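PDB 2DQ0: seryl-tRNA synthetase from Pyrococcus horikoshii, which catalyses the ATP-dependent attachment of serine to tRNA(Ser) and probably also charges tRNA(Sec) with serine. Local coordinates for residues 309-314 and 401-406; 318-323 and 372-377; 256-261 and 383-388. All blocks are in the same frame, centred on the assembly; numbering follows the deposited sequence.

Overall arrangement
All three contacts belong to the class II catalytic core and reach the same mixed sheet. Interactions 1 and 2 have centres about 7 Å apart and touch: strands 398-406 and 367-376 are neighbours, with a probable hydrogen bond of 2.7 Å from Ser375 N to Asn404 O. Both also reach the bound seryl-adenylate analogue. Interaction 3 centres about 12 Å from interaction 1, which it meets through Tyr310, whose CE2 lies 3.8 Å from Ile387 CD1. The side chain of Ala258 is about 9 Å from the analogue. Interactions 2 and 3, about 18 Å apart between centres, do not touch.

Interaction 1 of 3, residues 309-314 and 401-406; sequences VYSRPE and HTLNST. With SSA (5'-O-(N-(L-seryl)-sulfamoyl)adenosine), chain G.
Pro313 lies over one face of the His401 imidazole, its CA a CH-pi donor 3.5 Å from the ring centroid and 15° off the normal. Pro313 CB comes nearest NE2 and CE1 of that ring, 3.6 Å from NE2, and its CG is 3.7 Å from CD2. Ser316 OG, hydrogen-bonded to both His401 ND1 and Pro313 O, would limit rotation of the ring. Next to this CH-pi contact the strands run antiparallel. Val309-Leu403 and Ser311-His401 are hydrogen-bonded pairs, joined by four backbone bonds, and Tyr310-Thr402 is the non-hydrogen-bonded pair between them. Val309 CB meets Leu403 CB at 4.1 Å on the face that helix 316-333 covers. On the other face Thr402 CG2 nears Tyr310 CD2 obliquely, while Thr402 OG1 binds Gln381 OE1 and Tyr310 OH binds Leu257 O. Further along, Thr406 OG1 donates to the seryl OG of the analogue at 2.8 Å, and Asn404 OD1 lies 3.1 Å from the analogue's CB. The pairing joins the motif 2 strand 301-311 to the motif 3 strand 398-406 in the antiparallel sheet that carries the seryl pocket of class II synthetases.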
loop_
_atom_site.group_PDB
_atom_site.type_symbol
_atom_site.label_atom_id
_atom_site.label_comp_id
_atom_site.label_asym_id
_atom_site.label_seq_id
_atom_site.Cartn_x
_atom_site.Cartn_y
_atom_site.Cartn_z
ATOM N N VAL A 309 -11.681 18.425 -4.071
ATOM C CA VAL A 309 -11.928 19.862 -4.111
ATOM C C VAL A 309 -12.225 20.568 -2.791
ATOM O O VAL A 309 -13.010 20.093 -1.956
ATOM C CB VAL A 309 -13.116 20.159 -5.055
ATOM C CG1 VAL A 309 -13.485 21.629 -5.007
ATOM C CG2 VAL A 309 -12.759 19.758 -6.470
ATOM N N TYR A 310 -11.585 21.723 -2.623
ATOM C CA TYR A 310 -11.791 22.582 -1.464
ATOM C C TYR A 310 -12.388 23.815 -2.099
ATOM O O TYR A 310 -11.743 24.434 -2.939
ATOM C CB TYR A 310 -10.479 23.005 -0.816
ATOM C CG TYR A 310 -9.719 21.949 -0.060
ATOM C CD1 TYR A 310 -8.940 21.000 -0.729
ATOM C CD2 TYR A 310 -9.712 21.941 1.333
ATOM C CE1 TYR A 310 -8.165 20.079 -0.022
ATOM C CE2 TYR A 310 -8.938 21.019 2.050
ATOM C CZ TYR A 310 -8.168 20.094 1.364
ATOM O OH TYR A 310 -7.392 19.195 2.069
ATOM N N SER A 311 -13.612 24.171 -1.728
ATOM C CA SER A 311 -14.229 25.367 -2.298
ATOM C C SER A 311 -14.938 26.227 -1.247
ATOM O O SER A 311 -15.011 25.879 -0.057
ATOM C CB SER A 311 -15.241 24.993 -3.391
ATOM O OG SER A 311 -16.492 24.624 -2.829
ATOM N N ARG A 312 -15.441 27.369 -1.700
ATOM C CA ARG A 312 -16.190 28.251 -0.824
ATOM C C ARG A 312 -17.548 27.575 -0.731
ATOM O O ARG A 312 -18.032 27.007 -1.707
ATOM C CB ARG A 312 -16.376 29.621 -1.474
ATOM C CG ARG A 312 -15.097 30.260 -1.938
ATOM C CD ARG A 312 -15.343 31.460 -2.845
ATOM N NE ARG A 312 -14.218 32.377 -2.733
ATOM C CZ ARG A 312 -13.994 33.143 -1.668
ATOM N NH1 ARG A 312 -14.833 33.116 -0.634
ATOM N NH2 ARG A 312 -12.899 33.892 -1.613
ATOM N N PRO A 313 -18.177 27.613 0.441
ATOM C CA PRO A 313 -19.490 26.987 0.578
ATOM C C PRO A 313 -20.447 27.371 -0.564
ATOM O O PRO A 313 -21.247 26.547 -1.035
ATOM C CB PRO A 313 -19.956 27.497 1.937
ATOM C CG PRO A 313 -18.667 27.495 2.721
ATOM C CD PRO A 313 -17.675 28.098 1.738
ATOM N N GLU A 314 -20.336 28.619 -1.016
ATOM C CA GLU A 314 -21.180 29.161 -2.081
ATOM C C GLU A 314 -20.823 28.639 -3.480
ATOM O O GLU A 314 -21.535 28.906 -4.452
ATOM C CB GLU A 314 -21.105 30.700 -2.061
ATOM C CG GLU A 314 -21.175 31.335 -0.655
ATOM C CD GLU A 314 -19.834 31.286 0.107
ATOM O OE1 GLU A 314 -19.833 31.423 1.360
ATOM O OE2 GLU A 314 -18.781 31.125 -0.552
ATOM N N HIS A 401 -15.711 23.930 2.061
ATOM C CA HIS A 401 -16.530 22.793 1.672
ATOM C C HIS A 401 -15.581 21.850 0.958
ATOM O O HIS A 401 -14.663 22.293 0.272
ATOM C CB HIS A 401 -17.681 23.200 0.752
ATOM C CG HIS A 401 -18.923 23.594 1.487
ATOM N ND1 HIS A 401 -20.149 23.720 0.865
ATOM C CD2 HIS A 401 -19.134 23.861 2.801
ATOM C CE1 HIS A 401 -21.061 24.041 1.768
ATOM N NE2 HIS A 401 -20.473 24.132 2.949
ATOM N N THR A 402 -15.762 20.555 1.153
ATOM C CA THR A 402 -14.897 19.600 0.481
ATOM C C THR A 402 -15.722 18.718 -0.421
ATOM O O THR A 402 -16.879 18.417 -0.133
ATOM C CB THR A 402 -14.123 18.696 1.480
ATOM O OG1 THR A 402 -15.044 17.906 2.245
ATOM C CG2 THR A 402 -13.294 19.537 2.412
ATOM N N LEU A 403 -15.121 18.327 -1.532
ATOM C CA LEU A 403 -15.774 17.430 -2.463
ATOM C C LEU A 403 -14.767 16.405 -2.974
ATOM O O LEU A 403 -13.552 16.633 -2.930
ATOM C CB LEU A 403 -16.369 18.202 -3.641
ATOM C CG LEU A 403 -17.573 19.086 -3.320
ATOM C CD1 LEU A 403 -17.100 20.458 -2.845
ATOM C CD2 LEU A 403 -18.412 19.226 -4.563
ATOM N N ASN A 404 -15.269 15.259 -3.423
ATOM C CA ASN A 404 -14.399 14.236 -3.983
ATOM C C ASN A 404 -15.166 13.452 -5.024
ATOM O O ASN A 404 -16.400 13.388 -5.018
ATOM C CB ASN A 404 -13.846 13.307 -2.892
ATOM C CG ASN A 404 -14.909 12.440 -2.263
ATOM O OD1 ASN A 404 -15.378 11.477 -2.866
ATOM N ND2 ASN A 404 -15.292 12.771 -1.044
ATOM N N SER A 405 -14.423 12.881 -5.946
ATOM C CA SER A 405 -15.033 12.105 -6.992
ATOM C C SER A 405 -14.017 11.241 -7.674
ATOM O O SER A 405 -12.868 11.630 -7.908
ATOM C CB SER A 405 -15.676 13.019 -8.031
ATOM O OG SER A 405 -16.223 12.283 -9.113
ATOM N N THR A 406 -14.456 10.046 -7.996
ATOM C CA THR A 406 -13.599 9.137 -8.707
ATOM C C THR A 406 -13.331 9.769 -10.065
ATOM O O THR A 406 -14.219 10.401 -10.639
ATOM C CB THR A 406 -14.329 7.809 -8.983
ATOM O OG1 THR A 406 -14.971 7.362 -7.788
ATOM C CG2 THR A 406 -13.352 6.749 -9.486
HETATM N N10 SSA G . -13.269 8.910 -2.472
HETATM C CA SSA G . -14.535 8.455 -3.075
HETATM C CB SSA G . -14.644 8.899 -4.508
HETATM O OG SSA G . -13.757 8.178 -5.370
HETATM C C9 SSA G . -14.706 6.941 -3.054
HETATM O O9 SSA G . -13.792 6.205 -2.692
HETATM N N8 SSA G . -15.901 6.465 -3.426
HETATM S S1 SSA G . -16.158 4.879 -3.485
HETATM O O1S SSA G . -15.991 4.408 -2.118
HETATM O O2S SSA G . -17.434 4.706 -4.170
HETATM O "O5'" SSA G . -14.980 4.339 -4.368
HETATM C "C5'" SSA G . -14.812 4.842 -5.679
HETATM C "C4'" SSA G . -14.776 3.744 -6.696
HETATM O "O4'" SSA G . -13.664 2.861 -6.454
HETATM C "C3'" SSA G . -15.965 2.809 -6.784
HETATM O "O3'" SSA G . -17.022 3.442 -7.477
HETATM C "C2'" SSA G . -15.350 1.705 -7.626
HETATM O "O2'" SSA G . -15.167 2.041 -8.980
HETATM C "C1'" SSA G . -13.985 1.564 -6.940
HETATM N N9 SSA G . -13.984 0.672 -5.784
HETATM C C8 SSA G . -14.462 0.891 -4.502
HETATM N N7 SSA G . -14.305 -0.132 -3.702
HETATM C C5 SSA G . -13.690 -1.090 -4.502
HETATM C C6 SSA G . -13.264 -2.421 -4.252
HETATM N N6 SSA G . -13.403 -3.020 -3.072
HETATM N N1 SSA G . -12.667 -3.110 -5.272
HETATM C C2 SSA G . -12.518 -2.493 -6.465
HETATM N N3 SSA G . -12.887 -1.241 -6.821
HETATM C C4 SSA G . -13.481 -0.599 -5.788
#

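Interaction 2 of 3, residues 318-323 and 372-377; sequences EWHEKI and VSASNC. With SSA (5'-O-(N-(L-seryl)-sulfamoyl)adenosine), chain G.
His320 NE2 donates to the backbone carbonyl Ala374 O across 3.1 Å, with an N-H...O angle of 150°. The bond ties helix 316-333 to strand 367-376 of the class II antiparallel sheet, whose one face this helix covers. The two segments run in nearly opposite directions, with axes 8.1 Å apart at closest approach. The donor stands well above the carbonyl plane of Ala374, while the oxygen lies near the plane of the imidazole, at its NE2 edge. The CB of His320 points toward the strand, and CG is anti to the backbone N (chi1 -174°). Asn376 CB lies over one face of the His320 ring, offset toward the rim on the CG and ND1 side, 4.0 Å from the centroid in a CH-pi contact. The Asn376 amide is steeply inclined to the imidazole, and its OD1 accepts from Thr378 N. Tyr356, on the adjoining strand 354-362, also stacks on His320. One turn farther along the helix, Ile323 CG1 packs on Ala374 CB at 4.0 Å, and the same side chain reaches Val309 and Gln307 of strand 301-311. Ala374 and Asn376 thus point their side chains to the helix, whereas Ser375 between them points away from it. Nearer the start of the segment the strand borders the bound analogue: Val372 N is 3.4 Å from the ribose O3'. Ser373 OG is hydrogen-bonded to Asp357 OD1, and Ser373 CB lies 3.4 Å from the sulfamoyl oxygen O2S.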
loop_
_atom_site.group_PDB
_atom_site.type_symbol
_atom_site.label_atom_id
_atom_site.label_comp_id
_atom_site.label_asym_id
_atom_site.label_seq_id
_atom_site.Cartn_x
_atom_site.Cartn_y
_atom_site.Cartn_z
ATOM N N GLU A 318 -21.755 23.868 -7.308
ATOM C CA GLU A 318 -21.385 24.008 -8.701
ATOM C C GLU A 318 -20.213 23.059 -8.992
ATOM O O GLU A 318 -20.134 22.458 -10.071
ATOM C CB GLU A 318 -20.983 25.441 -8.988
ATOM C CG GLU A 318 -20.959 25.774 -10.462
ATOM C CD GLU A 318 -20.372 27.136 -10.719
ATOM O OE1 GLU A 318 -20.569 28.030 -9.860
ATOM O OE2 GLU A 318 -19.726 27.308 -11.777
ATOM N N TRP A 319 -19.304 22.930 -8.026
ATOM C CA TRP A 319 -18.160 22.042 -8.184
ATOM C C TRP A 319 -18.609 20.593 -8.272
ATOM O O TRP A 319 -18.129 19.826 -9.123
ATOM C CB TRP A 319 -17.178 22.222 -7.025
ATOM C CG TRP A 319 -16.139 23.217 -7.393
ATOM C CD1 TRP A 319 -15.971 24.473 -6.867
ATOM C CD2 TRP A 319 -15.257 23.129 -8.512
ATOM N NE1 TRP A 319 -15.053 25.175 -7.605
ATOM C CE2 TRP A 319 -14.597 24.378 -8.622
ATOM C CE3 TRP A 319 -14.962 22.115 -9.442
ATOM C CZ2 TRP A 319 -13.660 24.648 -9.627
ATOM C CZ3 TRP A 319 -14.027 22.379 -10.444
ATOM C CH2 TRP A 319 -13.387 23.641 -10.529
ATOM N N HIS A 320 -19.533 20.234 -7.385
ATOM C CA HIS A 320 -20.083 18.892 -7.343
ATOM C C HIS A 320 -20.498 18.540 -8.754
ATOM O O HIS A 320 -20.153 17.494 -9.307
ATOM C CB HIS A 320 -21.323 18.857 -6.444
ATOM C CG HIS A 320 -21.879 17.483 -6.234
ATOM N ND1 HIS A 320 -23.139 17.259 -5.725
ATOM C CD2 HIS A 320 -21.330 16.259 -6.425
ATOM C CE1 HIS A 320 -23.341 15.958 -5.610
ATOM N NE2 HIS A 320 -22.257 15.329 -6.029
ATOM N N GLU A 321 -21.242 19.450 -9.343
ATOM C CA GLU A 321 -21.733 19.242 -10.671
ATOM C C GLU A 321 -20.617 19.121 -11.706
ATOM O O GLU A 321 -20.776 18.427 -12.708
ATOM C CB GLU A 321 -22.687 20.377 -11.006
ATOM C CG GLU A 321 -23.894 19.921 -11.762
ATOM C CD GLU A 321 -24.670 18.844 -11.041
ATOM O OE1 GLU A 321 -25.152 19.102 -9.914
ATOM O OE2 GLU A 321 -24.797 17.739 -11.619
ATOM N N LYS A 322 -19.481 19.778 -11.478
ATOM C CA LYS A 322 -18.393 19.693 -12.451
ATOM C C LYS A 322 -17.581 18.399 -12.345
ATOM O O LYS A 322 -17.213 17.807 -13.375
ATOM C CB LYS A 322 -17.425 20.861 -12.314
ATOM C CG LYS A 322 -17.978 22.235 -12.610
ATOM C CD LYS A 322 -16.852 23.252 -12.429
ATOM C CE LYS A 322 -17.354 24.678 -12.395
ATOM N NZ LYS A 322 -16.303 25.622 -11.906
ATOM N N ILE A 323 -17.295 17.952 -11.120
ATOM C CA ILE A 323 -16.505 16.744 -10.993
ATOM C C ILE A 323 -17.198 15.517 -11.558
ATOM O O ILE A 323 -16.542 14.694 -12.222
ATOM C CB ILE A 323 -16.031 16.494 -9.543
ATOM C CG1 ILE A 323 -17.201 16.177 -8.629
ATOM C CG2 ILE A 323 -15.252 17.701 -9.047
ATOM C CD1 ILE A 323 -16.792 16.188 -7.162
ATOM N N VAL A 372 -17.953 4.877 -10.441
ATOM C CA VAL A 372 -17.441 6.123 -9.862
ATOM C C VAL A 372 -18.463 6.768 -8.935
ATOM O O VAL A 372 -19.664 6.588 -9.086
ATOM C CB VAL A 372 -16.980 7.210 -10.927
ATOM C CG1 VAL A 372 -17.280 6.761 -12.315
ATOM C CG2 VAL A 372 -17.652 8.565 -10.653
ATOM N N SER A 373 -17.960 7.526 -7.967
ATOM C CA SER A 373 -18.791 8.225 -7.006
ATOM C C SER A 373 -18.286 9.660 -6.871
ATOM O O SER A 373 -17.071 9.898 -6.789
ATOM C CB SER A 373 -18.712 7.521 -5.655
ATOM O OG SER A 373 -20.010 7.287 -5.151
ATOM N N ALA A 374 -19.218 10.609 -6.866
ATOM C CA ALA A 374 -18.902 12.039 -6.713
ATOM C C ALA A 374 -19.740 12.581 -5.555
ATOM O O ALA A 374 -20.962 12.578 -5.605
ATOM C CB ALA A 374 -19.226 12.798 -7.995
ATOM N N SER A 375 -19.079 13.059 -4.515
ATOM C CA SER A 375 -19.786 13.566 -3.346
ATOM C C SER A 375 -19.515 15.029 -3.023
ATOM O O SER A 375 -18.421 15.549 -3.253
ATOM C CB SER A 375 -19.389 12.748 -2.111
ATOM O OG SER A 375 -19.557 11.360 -2.330
ATOM N N ASN A 376 -20.524 15.707 -2.504
ATOM C CA ASN A 376 -20.309 17.056 -2.046
ATOM C C ASN A 376 -20.369 16.837 -0.535
ATOM O O ASN A 376 -21.405 16.456 0.033
ATOM C CB ASN A 376 -21.408 18.011 -2.480
ATOM C CG ASN A 376 -21.176 19.424 -1.955
ATOM O OD1 ASN A 376 -20.315 19.650 -1.089
ATOM N ND2 ASN A 376 -21.944 20.376 -2.466
ATOM N N CYS A 377 -19.251 17.051 0.125
ATOM C CA CYS A 377 -19.235 16.822 1.551
ATOM C C CYS A 377 -19.583 18.017 2.400
ATOM O O CYS A 377 -19.525 17.924 3.631
ATOM C CB CYS A 377 -17.874 16.265 1.956
ATOM S SG CYS A 377 -17.585 14.665 1.210
HETATM N N10 SSA G . -13.269 8.910 -2.472
HETATM C CA SSA G . -14.535 8.455 -3.075
HETATM C CB SSA G . -14.644 8.899 -4.508
HETATM O OG SSA G . -13.757 8.178 -5.370
HETATM C C9 SSA G . -14.706 6.941 -3.054
HETATM O O9 SSA G . -13.792 6.205 -2.692
HETATM N N8 SSA G . -15.901 6.465 -3.426
HETATM S S1 SSA G . -16.158 4.879 -3.485
HETATM O O1S SSA G . -15.991 4.408 -2.118
HETATM O O2S SSA G . -17.434 4.706 -4.170
HETATM O "O5'" SSA G . -14.980 4.339 -4.368
HETATM C "C5'" SSA G . -14.812 4.842 -5.679
HETATM C "C4'" SSA G . -14.776 3.744 -6.696
HETATM O "O4'" SSA G . -13.664 2.861 -6.454
HETATM C "C3'" SSA G . -15.965 2.809 -6.784
HETATM O "O3'" SSA G . -17.022 3.442 -7.477
HETATM C "C2'" SSA G . -15.350 1.705 -7.626
HETATM O "O2'" SSA G . -15.167 2.041 -8.980
HETATM C "C1'" SSA G . -13.985 1.564 -6.940
HETATM N N9 SSA G . -13.984 0.672 -5.784
HETATM C C8 SSA G . -14.462 0.891 -4.502
HETATM N N7 SSA G . -14.305 -0.132 -3.702
HETATM C C5 SSA G . -13.690 -1.090 -4.502
HETATM C C6 SSA G . -13.264 -2.421 -4.252
HETATM N N6 SSA G . -13.403 -3.020 -3.072
HETATM N N1 SSA G . -12.667 -3.110 -5.272
HETATM C C2 SSA G . -12.518 -2.493 -6.465
HETATM N N3 SSA G . -12.887 -1.241 -6.821
HETATM C C4 SSA G . -13.481 -0.599 -5.788
#

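Interaction 3 of 3, residues 256-261 and 383-388; sequences PLAGMH and RRLNIR
The chain from Ala258 to His261 faces a turn where the short helix 382-385 gives way to strand 387-390 through Asn386, whose phi is positive (56°), and the CA atoms of His261 and Ile387 come within 6.6 Å. No hydrogen bond crosses between the segments; the contact is made by two aliphatic side chains set against the backbone of Ala258 and His261. Leu385 CD1 does the touching for its residue, resting 3.9 Å from Ala258 CB and 3.7 Å from Ala258 O. Ile387 has CG1 anti to its own carbonyl carbon (chi1 -61°), and that methylene lies 3.3 Å from His261 O. Its CD1 reaches farther along, to 3.4 Å from Ala258 O, an oxygen that also takes a weak hydrogen bond with Tyr310 OH. Helix 254-259 begins at Glu254, whose OE1 is hydrogen-bonded to the seryl-adenylate analogue, so the contact joins the chain leading out of the serine site to strand 387-390 of the class II sheet, which lies between strands 264-267 and 398-406. An alanine in place of Ile387 would lack CG1, CG2 and CD1 and would probably open a gap beside the carbonyls of Ala258 and His261 and against the Tyr310 ring. The His261 ring itself leads away from Ile387: ND1 is hydrogen-bonded to Glu264 OE1, NE2 to Tyr275 OH, and the ring meets Tyr310 edge-to-face. The second subunit also reaches segment 256-261, Tyr187 OH of that chain being hydrogen-bonded to Pro256 O and its Lys179 NZ to Met260 O.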
loop_
_atom_site.group_PDB
_atom_site.type_symbol
_atom_site.label_atom_id
_atom_site.label_comp_id
_atom_site.label_asym_id
_atom_site.label_seq_id
_atom_site.Cartn_x
_atom_site.Cartn_y
_atom_site.Cartn_z
ATOM N N PRO A 256 -6.176 11.051 2.540
ATOM C CA PRO A 256 -4.925 11.807 2.753
ATOM C C PRO A 256 -5.001 13.193 2.092
ATOM O O PRO A 256 -4.366 14.152 2.546
ATOM C CB PRO A 256 -3.849 10.911 2.129
ATOM C CG PRO A 256 -4.608 10.084 1.133
ATOM C CD PRO A 256 -5.898 9.776 1.851
ATOM N N LEU A 257 -5.787 13.287 1.022
ATOM C CA LEU A 257 -5.995 14.551 0.326
ATOM C C LEU A 257 -6.757 15.531 1.229
ATOM O O LEU A 257 -6.530 16.736 1.167
ATOM C CB LEU A 257 -6.797 14.331 -0.948
ATOM C CG LEU A 257 -6.114 14.512 -2.297
ATOM C CD1 LEU A 257 -4.611 14.740 -2.149
ATOM C CD2 LEU A 257 -6.440 13.286 -3.145
ATOM N N ALA A 258 -7.666 15.026 2.062
ATOM C CA ALA A 258 -8.407 15.905 2.961
ATOM C C ALA A 258 -7.560 16.241 4.197
ATOM O O ALA A 258 -7.565 17.372 4.674
ATOM C CB ALA A 258 -9.723 15.259 3.385
ATOM N N GLY A 259 -6.830 15.270 4.719
ATOM C CA GLY A 259 -6.010 15.564 5.872
ATOM C C GLY A 259 -4.878 16.518 5.517
ATOM O O GLY A 259 -4.324 17.180 6.392
ATOM N N MET A 260 -4.539 16.596 4.234
ATOM C CA MET A 260 -3.456 17.464 3.763
ATOM C C MET A 260 -3.460 18.892 4.330
ATOM O O MET A 260 -2.408 19.461 4.594
ATOM C CB MET A 260 -3.468 17.526 2.228
ATOM C CG MET A 260 -2.417 18.446 1.613
ATOM S SD MET A 260 -2.505 18.497 -0.205
ATOM C CE MET A 260 -0.890 17.991 -0.616
ATOM N N HIS A 261 -4.642 19.472 4.505
ATOM C CA HIS A 261 -4.746 20.824 5.030
ATOM C C HIS A 261 -5.453 20.883 6.381
ATOM O O HIS A 261 -6.054 21.895 6.730
ATOM C CB HIS A 261 -5.469 21.725 4.025
ATOM C CG HIS A 261 -4.685 21.988 2.779
ATOM N ND1 HIS A 261 -3.511 22.712 2.777
ATOM C CD2 HIS A 261 -4.909 21.627 1.492
ATOM C CE1 HIS A 261 -3.043 22.785 1.541
ATOM N NE2 HIS A 261 -3.873 22.135 0.743
ATOM N N ARG A 383 -15.232 20.522 9.314
ATOM C CA ARG A 383 -15.469 20.747 10.733
ATOM C C ARG A 383 -14.695 19.754 11.594
ATOM O O ARG A 383 -14.381 20.053 12.736
ATOM C CB ARG A 383 -16.968 20.670 11.028
ATOM C CG ARG A 383 -17.430 21.432 12.266
ATOM C CD ARG A 383 -18.963 21.525 12.307
ATOM N NE ARG A 383 -19.510 22.414 11.275
ATOM C CZ ARG A 383 -19.688 23.727 11.435
ATOM N NH1 ARG A 383 -20.192 24.452 10.444
ATOM N NH2 ARG A 383 -19.372 24.325 12.586
ATOM N N ARG A 384 -14.369 18.585 11.043
ATOM C CA ARG A 384 -13.628 17.572 11.797
ATOM C C ARG A 384 -12.141 17.821 11.736
ATOM O O ARG A 384 -11.448 17.753 12.737
ATOM C CB ARG A 384 -13.902 16.162 11.254
ATOM C CG ARG A 384 -15.298 15.635 11.530
ATOM C CD ARG A 384 -15.760 14.655 10.445
ATOM N NE ARG A 384 -15.607 13.258 10.841
ATOM C CZ ARG A 384 -16.443 12.608 11.642
ATOM N NH1 ARG A 384 -16.205 11.336 11.947
ATOM N NH2 ARG A 384 -17.522 13.218 12.123
ATOM N N LEU A 385 -11.648 18.108 10.544
ATOM C CA LEU A 385 -10.228 18.341 10.352
ATOM C C LEU A 385 -9.805 19.786 10.608
ATOM O O LEU A 385 -8.632 20.128 10.462
ATOM C CB LEU A 385 -9.846 17.925 8.936
ATOM C CG LEU A 385 -10.151 16.450 8.693
ATOM C CD1 LEU A 385 -9.954 16.090 7.216
ATOM C CD2 LEU A 385 -9.258 15.624 9.615
ATOM N N ASN A 386 -10.765 20.616 11.009
ATOM C CA ASN A 386 -10.529 22.036 11.271
ATOM C C ASN A 386 -9.936 22.736 10.058
ATOM O O ASN A 386 -8.850 23.296 10.120
ATOM C CB ASN A 386 -9.605 22.221 12.476
ATOM C CG ASN A 386 -9.355 23.691 12.808
ATOM O OD1 ASN A 386 -8.591 24.002 13.721
ATOM N ND2 ASN A 386 -9.995 24.600 12.063
ATOM N N ILE A 387 -10.655 22.696 8.949
ATOM C CA ILE A 387 -10.184 23.329 7.739
ATOM C C ILE A 387 -11.069 24.521 7.443
ATOM O O ILE A 387 -12.187 24.386 6.935
ATOM C CB ILE A 387 -10.213 22.354 6.567
ATOM C CG1 ILE A 387 -9.285 21.179 6.867
ATOM C CG2 ILE A 387 -9.778 23.049 5.297
ATOM C CD1 ILE A 387 -9.262 20.163 5.775
ATOM N N ARG A 388 -10.553 25.696 7.779
ATOM C CA ARG A 388 -11.270 26.936 7.569
ATOM C C ARG A 388 -10.516 27.815 6.598
ATOM O O ARG A 388 -9.424 27.466 6.128
ATOM C CB ARG A 388 -11.435 27.664 8.901
ATOM C CG ARG A 388 -12.210 26.868 9.926
ATOM C CD ARG A 388 -12.281 27.590 11.230
ATOM N NE ARG A 388 -10.964 27.747 11.829
ATOM C CZ ARG A 388 -10.737 28.411 12.959
ATOM N NH1 ARG A 388 -9.505 28.498 13.439
ATOM N NH2 ARG A 388 -11.743 29.000 13.602
#